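Local coordinates for protein probable flavin reductase (Sinorhizobium meliloti, PDB 3RH7) that binds flavin mononucleotide in a split-barrel domain and probably acts as an NADPH-dependent flavin reductase, at residues Pro59-Ser69 with Glu137-Val148; Ser75-Ala83 with Glu129-Glu137. All coordinates share one frame; numbering follows the deposited sequence.

Contact 1: residues Pro59-Ser69 with Glu137-Val148; sequences PPLLLVCLAKS and EAGDHVIIIGRV. With FMN (flavin mononucleotide), chain G.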
loop_
_atom_site.group_PDB
_atom_site.type_symbol
_atom_site.label_atom_id
_atom_site.label_comp_id
_atom_site.label_asym_id
_atom_site.label_seq_id
_atom_site.Cartn_x
_atom_site.Cartn_y
_atom_site.Cartn_z
ATOM N N PRO A 59 -11.838 21.570 7.737
ATOM C CA PRO A 59 -12.111 21.630 6.291
ATOM C C PRO A 59 -11.456 20.487 5.502
ATOM O O PRO A 59 -10.480 19.915 6.000
ATOM C CB PRO A 59 -11.501 22.986 5.894
ATOM C CG PRO A 59 -10.382 23.179 6.852
ATOM C CD PRO A 59 -10.909 22.641 8.144
ATOM N N PRO A 60 -11.949 20.160 4.271
ATOM C CA PRO A 60 -11.331 19.079 3.488
ATOM C C PRO A 60 -9.929 19.450 3.029
ATOM O O PRO A 60 -9.788 20.284 2.143
ATOM C CB PRO A 60 -12.281 18.916 2.300
ATOM C CG PRO A 60 -13.497 19.630 2.659
ATOM C CD PRO A 60 -13.097 20.731 3.548
ATOM N N LEU A 61 -8.892 18.869 3.664
ATOM C CA LEU A 61 -7.501 19.178 3.329
ATOM C C LEU A 61 -6.716 17.962 2.911
ATOM O O LEU A 61 -6.869 16.864 3.455
ATOM C CB LEU A 61 -6.790 19.910 4.459
ATOM C CG LEU A 61 -7.300 21.320 4.697
ATOM C CD1 LEU A 61 -6.770 21.878 5.991
ATOM C CD2 LEU A 61 -6.994 22.223 3.512
ATOM N N LEU A 62 -5.852 18.191 1.932
ATOM C CA LEU A 62 -5.057 17.197 1.229
ATOM C C LEU A 62 -3.617 17.727 1.035
ATOM O O LEU A 62 -3.389 18.945 1.063
ATOM C CB LEU A 62 -5.814 17.036 -0.076
ATOM C CG LEU A 62 -5.394 16.118 -1.114
ATOM C CD1 LEU A 62 -6.636 15.500 -1.735
ATOM C CD2 LEU A 62 -4.584 16.884 -2.151
ATOM N N LEU A 63 -2.652 16.807 0.855
ATOM C CA LEU A 63 -1.218 17.119 0.767
ATOM C C LEU A 63 -0.529 16.329 -0.336
ATOM O O LEU A 63 -0.877 15.173 -0.568
ATOM C CB LEU A 63 -0.632 16.697 2.121
ATOM C CG LEU A 63 0.763 17.058 2.503
ATOM C CD1 LEU A 63 0.792 17.428 3.938
ATOM C CD2 LEU A 63 1.694 15.897 2.295
ATOM N N VAL A 64 0.492 16.918 -0.964
ATOM C CA VAL A 64 1.290 16.238 -1.990
ATOM C C VAL A 64 2.638 16.957 -2.068
ATOM O O VAL A 64 2.696 18.169 -1.823
ATOM C CB VAL A 64 0.581 16.076 -3.366
ATOM C CG1 VAL A 64 0.571 17.360 -4.182
ATOM C CG2 VAL A 64 1.174 14.927 -4.165
ATOM N N CYS A 65 3.721 16.215 -2.338
ATOM C CA CYS A 65 5.037 16.855 -2.365
ATOM C C CYS A 65 5.631 16.857 -3.766
ATOM O O CYS A 65 5.603 15.832 -4.455
ATOM C CB CYS A 65 5.982 16.204 -1.359
ATOM S SG CYS A 65 5.265 16.001 0.295
ATOM N N LEU A 66 6.169 18.021 -4.175
ATOM C CA LEU A 66 6.767 18.225 -5.492
ATOM C C LEU A 66 8.221 18.593 -5.367
ATOM O O LEU A 66 8.546 19.518 -4.615
ATOM C CB LEU A 66 6.012 19.324 -6.246
ATOM C CG LEU A 66 6.636 19.832 -7.537
ATOM C CD1 LEU A 66 6.523 18.799 -8.633
ATOM C CD2 LEU A 66 6.000 21.128 -7.966
ATOM N N ALA A 67 9.092 17.898 -6.124
ATOM C CA ALA A 67 10.546 18.140 -6.130
ATOM C C ALA A 67 10.879 19.512 -6.711
ATOM O O ALA A 67 10.283 19.932 -7.700
ATOM C CB ALA A 67 11.259 17.060 -6.924
ATOM N N LYS A 68 11.830 20.213 -6.098
ATOM C CA LYS A 68 12.252 21.530 -6.584
ATOM C C LYS A 68 12.939 21.389 -7.963
ATOM O O LYS A 68 12.892 22.309 -8.781
ATOM C CB LYS A 68 13.165 22.209 -5.555
ATOM C CG LYS A 68 12.390 22.790 -4.368
ATOM C CD LYS A 68 13.318 23.277 -3.282
ATOM C CE LYS A 68 12.602 24.107 -2.255
ATOM N NZ LYS A 68 13.434 24.321 -1.031
ATOM N N SER A 69 13.486 20.189 -8.239
ATOM C CA SER A 69 14.142 19.800 -9.487
ATOM C C SER A 69 13.165 19.640 -10.658
ATOM O O SER A 69 13.620 19.557 -11.799
ATOM C CB SER A 69 14.887 18.480 -9.292
ATOM O OG SER A 69 14.025 17.398 -8.966
ATOM N N GLU A 137 7.941 25.193 1.967
ATOM C CA GLU A 137 9.292 24.840 1.534
ATOM C C GLU A 137 9.817 23.784 2.482
ATOM O O GLU A 137 9.766 23.992 3.697
ATOM C CB GLU A 137 10.203 26.092 1.491
ATOM C CG GLU A 137 9.469 27.346 1.020
ATOM C CD GLU A 137 9.507 27.726 -0.454
ATOM O OE1 GLU A 137 10.631 27.975 -0.953
ATOM O OE2 GLU A 137 8.421 27.929 -1.060
ATOM N N ALA A 138 10.246 22.617 1.950
ATOM C CA ALA A 138 10.727 21.513 2.778
ATOM C C ALA A 138 11.805 20.698 2.071
ATOM O O ALA A 138 11.535 19.660 1.450
ATOM C CB ALA A 138 9.573 20.618 3.190
ATOM N N GLY A 139 13.038 21.175 2.198
ATOM C CA GLY A 139 14.202 20.517 1.625
ATOM C C GLY A 139 14.274 20.583 0.113
ATOM O O GLY A 139 14.128 21.667 -0.470
ATOM N N ASP A 140 14.495 19.415 -0.530
ATOM C CA ASP A 140 14.615 19.310 -1.978
ATOM C C ASP A 140 13.228 19.283 -2.651
ATOM O O ASP A 140 13.125 19.215 -3.891
ATOM C CB ASP A 140 15.457 18.081 -2.369
ATOM C CG ASP A 140 15.156 16.770 -1.659
ATOM O OD1 ASP A 140 13.973 16.389 -1.589
ATOM O OD2 ASP A 140 16.116 16.080 -1.266
ATOM N N HIS A 141 12.173 19.366 -1.825
ATOM C CA HIS A 141 10.777 19.353 -2.243
ATOM C C HIS A 141 9.994 20.529 -1.639
ATOM O O HIS A 141 10.517 21.272 -0.804
ATOM C CB HIS A 141 10.101 18.027 -1.800
ATOM C CG HIS A 141 10.371 16.838 -2.673
ATOM N ND1 HIS A 141 11.661 16.386 -2.915
ATOM C CD2 HIS A 141 9.498 15.972 -3.233
ATOM C CE1 HIS A 141 11.534 15.308 -3.670
ATOM N NE2 HIS A 141 10.256 15.014 -3.886
ATOM N N VAL A 142 8.729 20.678 -2.074
ATOM C CA VAL A 142 7.768 21.641 -1.545
ATOM C C VAL A 142 6.500 20.865 -1.224
ATOM O O VAL A 142 6.139 19.927 -1.955
ATOM C CB VAL A 142 7.491 22.897 -2.417
ATOM C CG1 VAL A 142 8.741 23.761 -2.562
ATOM C CG2 VAL A 142 6.896 22.537 -3.781
ATOM N N ILE A 143 5.857 21.220 -0.112
ATOM C CA ILE A 143 4.623 20.572 0.328
ATOM C C ILE A 143 3.455 21.409 -0.203
ATOM O O ILE A 143 3.310 22.569 0.181
ATOM C CB ILE A 143 4.582 20.381 1.880
ATOM C CG1 ILE A 143 5.774 19.539 2.383
ATOM C CG2 ILE A 143 3.250 19.798 2.335
ATOM C CD1 ILE A 143 6.046 19.656 3.807
ATOM N N ILE A 144 2.660 20.839 -1.111
ATOM C CA ILE A 144 1.505 21.536 -1.649
ATOM C C ILE A 144 0.255 21.081 -0.864
ATOM O O ILE A 144 -0.034 19.873 -0.767
ATOM C CB ILE A 144 1.373 21.327 -3.171
ATOM C CG1 ILE A 144 2.602 21.890 -3.893
ATOM C CG2 ILE A 144 0.092 21.972 -3.701
ATOM C CD1 ILE A 144 2.874 21.280 -5.296
ATOM N N ILE A 145 -0.457 22.060 -0.277
ATOM C CA ILE A 145 -1.675 21.811 0.486
ATOM C C ILE A 145 -2.863 22.323 -0.324
ATOM O O ILE A 145 -2.860 23.489 -0.744
ATOM C CB ILE A 145 -1.617 22.416 1.903
ATOM C CG1 ILE A 145 -0.479 21.751 2.705
ATOM C CG2 ILE A 145 -2.976 22.256 2.605
ATOM C CD1 ILE A 145 -0.205 22.327 4.014
ATOM N N GLY A 146 -3.846 21.446 -0.537
ATOM C CA GLY A 146 -5.044 21.775 -1.284
ATOM C C GLY A 146 -6.321 21.555 -0.509
ATOM O O GLY A 146 -6.402 20.658 0.347
ATOM N N ARG A 147 -7.320 22.405 -0.791
ATOM C CA ARG A 147 -8.642 22.286 -0.200
ATOM C C ARG A 147 -9.515 21.605 -1.236
ATOM O O ARG A 147 -9.620 22.102 -2.358
ATOM C CB ARG A 147 -9.203 23.646 0.241
ATOM C CG ARG A 147 -10.328 23.542 1.266
ATOM C CD ARG A 147 -11.253 24.751 1.227
ATOM N NE ARG A 147 -12.263 24.728 2.295
ATOM C CZ ARG A 147 -13.431 24.083 2.239
ATOM N NH1 ARG A 147 -13.758 23.370 1.164
ATOM N NH2 ARG A 147 -14.271 24.128 3.267
ATOM N N VAL A 148 -10.086 20.431 -0.892
ATOM C CA VAL A 148 -10.940 19.665 -1.809
ATOM C C VAL A 148 -12.205 20.476 -2.116
ATOM O O VAL A 148 -12.973 20.832 -1.205
ATOM C CB VAL A 148 -11.286 18.247 -1.294
ATOM C CG1 VAL A 148 -12.091 17.471 -2.320
ATOM C CG2 VAL A 148 -10.039 17.472 -0.941
HETATM N N1 FMN G . 8.078 13.351 -8.075
HETATM C C2 FMN G . 7.815 14.357 -7.158
HETATM O O2 FMN G . 8.237 15.508 -7.368
HETATM N N3 FMN G . 7.015 14.067 -6.058
HETATM C C4 FMN G . 6.481 12.811 -5.715
HETATM O O4 FMN G . 5.765 12.576 -4.737
HETATM C C4A FMN G . 6.840 11.694 -6.698
HETATM N N5 FMN G . 6.387 10.470 -6.480
HETATM C C5A FMN G . 6.628 9.466 -7.450
HETATM C C6 FMN G . 6.083 8.167 -7.162
HETATM C C7 FMN G . 6.203 7.082 -8.077
HETATM C C7M FMN G . 5.605 5.745 -7.745
HETATM C C8 FMN G . 6.902 7.311 -9.285
HETATM C C8M FMN G . 7.052 6.209 -10.255
HETATM C C9 FMN G . 7.483 8.598 -9.594
HETATM C C9A FMN G . 7.384 9.721 -8.694
HETATM N N10 FMN G . 7.922 11.056 -8.948
HETATM C C10 FMN G . 7.665 12.078 -7.965
HETATM C "C1'" FMN G . 8.702 11.344 -10.215
HETATM C "C2'" FMN G . 7.948 12.385 -11.155
HETATM O "O2'" FMN G . 6.658 11.998 -11.634
HETATM C "C3'" FMN G . 8.654 13.035 -12.377
HETATM O "O3'" FMN G . 9.807 12.324 -12.860
HETATM C "C4'" FMN G . 8.818 14.587 -12.301
HETATM O "O4'" FMN G . 9.005 15.180 -10.966
HETATM C "C5'" FMN G . 7.661 15.225 -13.034
HETATM O "O5'" FMN G . 8.186 15.441 -14.332
HETATM P P FMN G . 8.684 16.963 -14.707
HETATM O O1P FMN G . 7.546 17.774 -13.936
HETATM O O2P FMN G . 8.658 17.127 -16.272
HETATM O O3P FMN G . 10.164 17.205 -14.320
#
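Leu62 and Gly146, Val64 and Ile144, Leu66 and Val142 are the hydrogen-bonded pairs of two antiparallel strands, each exchanging two backbone bonds; Ile144 N to Val64 O, at 2.8 Å, is one. Val148 N extends the series to Pro60 O. Where the 138-141 type II' turn closes, Lys68 takes over: its N-H runs almost straight (176°) to Asp140 O at 2.7 Å, and its extended chain brings NZ to Gly139 O at 2.8 Å.

Apolar contacts fill both faces. On the face of Leu62, Val64 and Leu66, the CD1 of Ile144 meets Leu66 CB at 3.8 Å; on the other, Ile143 CG2 presses on Leu63 CG. Further along, Pro60 CD sits over one face of the Arg147 guanidinium.

At the flavin end a CH-pi contact forms: with His141 CG anti to its carbonyl carbon (chi1 -80°), the ring lies under Ala67 CA, 3.6 Å from its centroid. His141 ND1 donates to Asp140 OD1, and NE2 is hydrogen-bonded to Asn298 OD1. Asp140 OD2 accepts backbone N-H groups of the second subunit.

Flavin N3 donates to Cys65 O (2.8 Å) and Ala67 N to flavin O2 (2.8 Å), so the backbone ending strand 61-67 holds the pyrimidine side of FMN, within an FMN-binding split barrel.

Contact 2: residues Ser75-Ala83 with Glu129-Glu137; sequences SMTSAGRFA and ECSMQDIIE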
loop_
_atom_site.group_PDB
_atom_site.type_symbol
_atom_site.label_atom_id
_atom_site.label_comp_id
_atom_site.label_asym_id
_atom_site.label_seq_id
_atom_site.Cartn_x
_atom_site.Cartn_y
_atom_site.Cartn_z
ATOM N N SER A 75 5.462 26.228 -13.171
ATOM C CA SER A 75 4.071 26.162 -13.646
ATOM C C SER A 75 3.103 25.706 -12.533
ATOM O O SER A 75 2.059 26.328 -12.332
ATOM C CB SER A 75 3.955 25.225 -14.848
ATOM O OG SER A 75 4.269 25.874 -16.068
HETATM N N MSE A 76 3.488 24.650 -11.796
HETATM C CA MSE A 76 2.729 24.037 -10.716
HETATM C C MSE A 76 2.510 24.985 -9.545
HETATM O O MSE A 76 1.365 25.239 -9.188
HETATM C CB MSE A 76 3.453 22.781 -10.230
HETATM C CG MSE A 76 2.542 21.825 -9.481
HETATM SE SE MSE A 76 1.092 21.175 -10.594
HETATM C CE MSE A 76 -0.190 21.002 -9.322
ATOM N N THR A 77 3.598 25.485 -8.931
ATOM C CA THR A 77 3.536 26.398 -7.787
ATOM C C THR A 77 2.744 27.676 -8.154
ATOM O O THR A 77 1.993 28.195 -7.319
ATOM C CB THR A 77 4.937 26.713 -7.273
ATOM O OG1 THR A 77 5.785 27.058 -8.366
ATOM C CG2 THR A 77 5.543 25.569 -6.501
ATOM N N SER A 78 2.867 28.132 -9.421
ATOM C CA SER A 78 2.167 29.314 -9.934
ATOM C C SER A 78 0.667 29.059 -10.119
ATOM O O SER A 78 -0.107 30.016 -10.014
ATOM C CB SER A 78 2.779 29.786 -11.251
ATOM O OG SER A 78 4.140 30.160 -11.091
ATOM N N ALA A 79 0.254 27.786 -10.394
ATOM C CA ALA A 79 -1.160 27.393 -10.582
ATOM C C ALA A 79 -1.944 27.599 -9.301
ATOM O O ALA A 79 -1.366 27.548 -8.207
ATOM C CB ALA A 79 -1.262 25.944 -11.023
ATOM N N GLY A 80 -3.232 27.874 -9.435
ATOM C CA GLY A 80 -4.073 28.126 -8.270
ATOM C C GLY A 80 -4.883 26.927 -7.858
ATOM O O GLY A 80 -5.183 26.740 -6.677
ATOM N N ARG A 81 -5.249 26.123 -8.854
ATOM C CA ARG A 81 -6.052 24.923 -8.703
ATOM C C ARG A 81 -5.300 23.733 -9.254
ATOM O O ARG A 81 -4.553 23.855 -10.231
ATOM C CB ARG A 81 -7.406 25.099 -9.420
ATOM C CG ARG A 81 -8.255 26.186 -8.777
ATOM C CD ARG A 81 -9.598 26.379 -9.436
ATOM N NE ARG A 81 -10.505 27.158 -8.587
ATOM C CZ ARG A 81 -11.263 26.641 -7.621
ATOM N NH1 ARG A 81 -11.230 25.337 -7.365
ATOM N NH2 ARG A 81 -12.054 27.426 -6.898
ATOM N N PHE A 82 -5.479 22.580 -8.617
ATOM C CA PHE A 82 -4.880 21.332 -9.074
ATOM C C PHE A 82 -5.824 20.145 -8.785
ATOM O O PHE A 82 -6.823 20.322 -8.101
ATOM C CB PHE A 82 -3.500 21.129 -8.464
ATOM C CG PHE A 82 -3.469 20.845 -6.990
ATOM C CD1 PHE A 82 -3.485 21.882 -6.067
ATOM C CD2 PHE A 82 -3.378 19.543 -6.520
ATOM C CE1 PHE A 82 -3.446 21.620 -4.698
ATOM C CE2 PHE A 82 -3.354 19.280 -5.152
ATOM C CZ PHE A 82 -3.370 20.319 -4.252
ATOM N N ALA A 83 -5.527 18.964 -9.329
ATOM C CA ALA A 83 -6.332 17.777 -9.092
ATOM C C ALA A 83 -5.458 16.584 -8.773
ATOM O O ALA A 83 -4.361 16.452 -9.313
ATOM C CB ALA A 83 -7.220 17.473 -10.289
ATOM N N GLU A 129 -10.583 17.472 -6.898
ATOM C CA GLU A 129 -10.356 18.812 -7.430
ATOM C C GLU A 129 -10.000 19.714 -6.263
ATOM O O GLU A 129 -10.745 19.781 -5.277
ATOM C CB GLU A 129 -11.590 19.340 -8.177
ATOM C CG GLU A 129 -11.662 18.872 -9.609
ATOM C CD GLU A 129 -12.453 19.804 -10.496
ATOM O OE1 GLU A 129 -13.697 19.655 -10.556
ATOM O OE2 GLU A 129 -11.820 20.690 -11.120
ATOM N N CYS A 130 -8.851 20.370 -6.352
ATOM C CA CYS A 130 -8.333 21.190 -5.268
ATOM C C CYS A 130 -8.119 22.642 -5.670
ATOM O O CYS A 130 -8.239 23.033 -6.829
ATOM C CB CYS A 130 -7.043 20.583 -4.715
ATOM S SG CYS A 130 -7.275 19.011 -3.834
ATOM N N SER A 131 -7.903 23.438 -4.643
ATOM C CA SER A 131 -7.549 24.832 -4.654
ATOM C C SER A 131 -6.371 24.920 -3.723
ATOM O O SER A 131 -6.449 24.376 -2.617
ATOM C CB SER A 131 -8.721 25.695 -4.205
ATOM O OG SER A 131 -8.926 25.614 -2.805
HETATM N N MSE A 132 -5.258 25.509 -4.178
HETATM C CA MSE A 132 -4.069 25.616 -3.362
HETATM C C MSE A 132 -4.261 26.534 -2.182
HETATM O O MSE A 132 -4.721 27.669 -2.341
HETATM C CB MSE A 132 -2.899 26.092 -4.178
HETATM C CG MSE A 132 -1.927 24.990 -4.433
HETATM SE SE MSE A 132 -0.654 25.482 -5.793
HETATM C CE MSE A 132 -0.810 24.012 -6.991
ATOM N N GLN A 133 -3.966 26.005 -0.988
ATOM C CA GLN A 133 -4.058 26.741 0.255
ATOM C C GLN A 133 -2.693 27.339 0.493
ATOM O O GLN A 133 -2.535 28.556 0.430
ATOM C CB GLN A 133 -4.507 25.836 1.412
ATOM C CG GLN A 133 -6.001 25.594 1.460
ATOM C CD GLN A 133 -6.711 26.295 2.600
ATOM O OE1 GLN A 133 -7.839 26.792 2.436
ATOM N NE2 GLN A 133 -6.104 26.309 3.795
ATOM N N ASP A 134 -1.680 26.480 0.643
ATOM C CA ASP A 134 -0.326 26.925 0.913
ATOM C C ASP A 134 0.698 26.013 0.230
ATOM O O ASP A 134 0.379 24.888 -0.145
ATOM C CB ASP A 134 -0.098 26.963 2.443
ATOM C CG ASP A 134 1.105 27.771 2.927
ATOM O OD1 ASP A 134 1.440 28.792 2.280
ATOM O OD2 ASP A 134 1.665 27.426 4.003
ATOM N N ILE A 135 1.910 26.531 0.031
ATOM C CA ILE A 135 3.085 25.840 -0.490
ATOM C C ILE A 135 4.169 26.007 0.590
ATOM O O ILE A 135 4.580 27.139 0.890
ATOM C CB ILE A 135 3.537 26.294 -1.905
ATOM C CG1 ILE A 135 2.416 26.076 -2.923
ATOM C CG2 ILE A 135 4.821 25.545 -2.338
ATOM C CD1 ILE A 135 2.498 26.945 -4.163
ATOM N N ILE A 136 4.561 24.885 1.222
ATOM C CA ILE A 136 5.548 24.879 2.294
ATOM C C ILE A 136 6.901 24.394 1.761
ATOM O O ILE A 136 6.992 23.316 1.173
ATOM C CB ILE A 136 5.029 24.036 3.483
ATOM C CG1 ILE A 136 3.874 24.767 4.170
ATOM C CG2 ILE A 136 6.136 23.713 4.488
ATOM C CD1 ILE A 136 2.868 23.901 4.706
ATOM N N GLU A 137 7.941 25.193 1.967
ATOM C CA GLU A 137 9.292 24.840 1.534
ATOM C C GLU A 137 9.817 23.784 2.482
ATOM O O GLU A 137 9.766 23.992 3.697
ATOM C CB GLU A 137 10.203 26.092 1.491
ATOM C CG GLU A 137 9.469 27.346 1.020
ATOM C CD GLU A 137 9.507 27.726 -0.454
ATOM O OE1 GLU A 137 10.631 27.975 -0.953
ATOM O OE2 GLU A 137 8.421 27.929 -1.060
#
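Gly80 O receives the N-H of Met132 at 2.8 Å and 173°, a nearly straight bond that joins the loop after helix 73-78 to strand 129-137. Two residues further along the first segment, Phe82 O accepts a 2.7 Å bond from Cys130 N; the return bond from Phe82 N to Cys130 O is weak. Thr77 OG1 is satisfied within its own helix, by Tyr73 O and Glu74 O, and Glu129 OE2 by Asp116 N. Arg81 NH1 makes a long, weak ion pair with Asp116, and one face of its guanidinium rests against Ser131 CB.

These strands are antiparallel neighbours in the split barrel of the flavin reductase domain, and the helix leading into 81-83 packs on the same partner strand. Gln133 and Asp134, both opposite Ile145, put a classic beta bulge in that strand, which continues through it.

Phe82, with CG between its backbone N and carbonyl carbon (chi1 69°), turns its ring so that Cys130 CB makes a CH-pi contact over the centre of one face, 3.7 Å from the centroid, with SG placed obliquely. The Met132 side chain, a selenomethionine, runs at about a right angle to that of Phe82, its CE oblique to the ring, 3.5 Å from Phe82 CD1 and 3.9 Å from Met76 CE. Ile135 CD1 touches Thr77 CB.

Strand 126-138 connects the two contacts: it pairs with 81-83 in contact 2 and turns at 138-141 into strand 141-153, the partner of 61-67 in contact 1. Their centres are 8 Å apart, and Glu137 belongs to both. Ile143 N to Ile136 O (2.7 Å) and Gln133 N to Ile145 O (2.8 Å) are probable hydrogen bonds between them, while Ile145 CD1 packs on Ile136 CD1. Leu62 meets both Phe82 and Cys130, so the contacts share apolar packing. FMN is hydrogen-bonded to contact 1, whereas contact 2 approaches it through Leu66, the Met76 side chain lying about 4 Å from that of Leu66 and about 7 Å from FMN (nearest atoms).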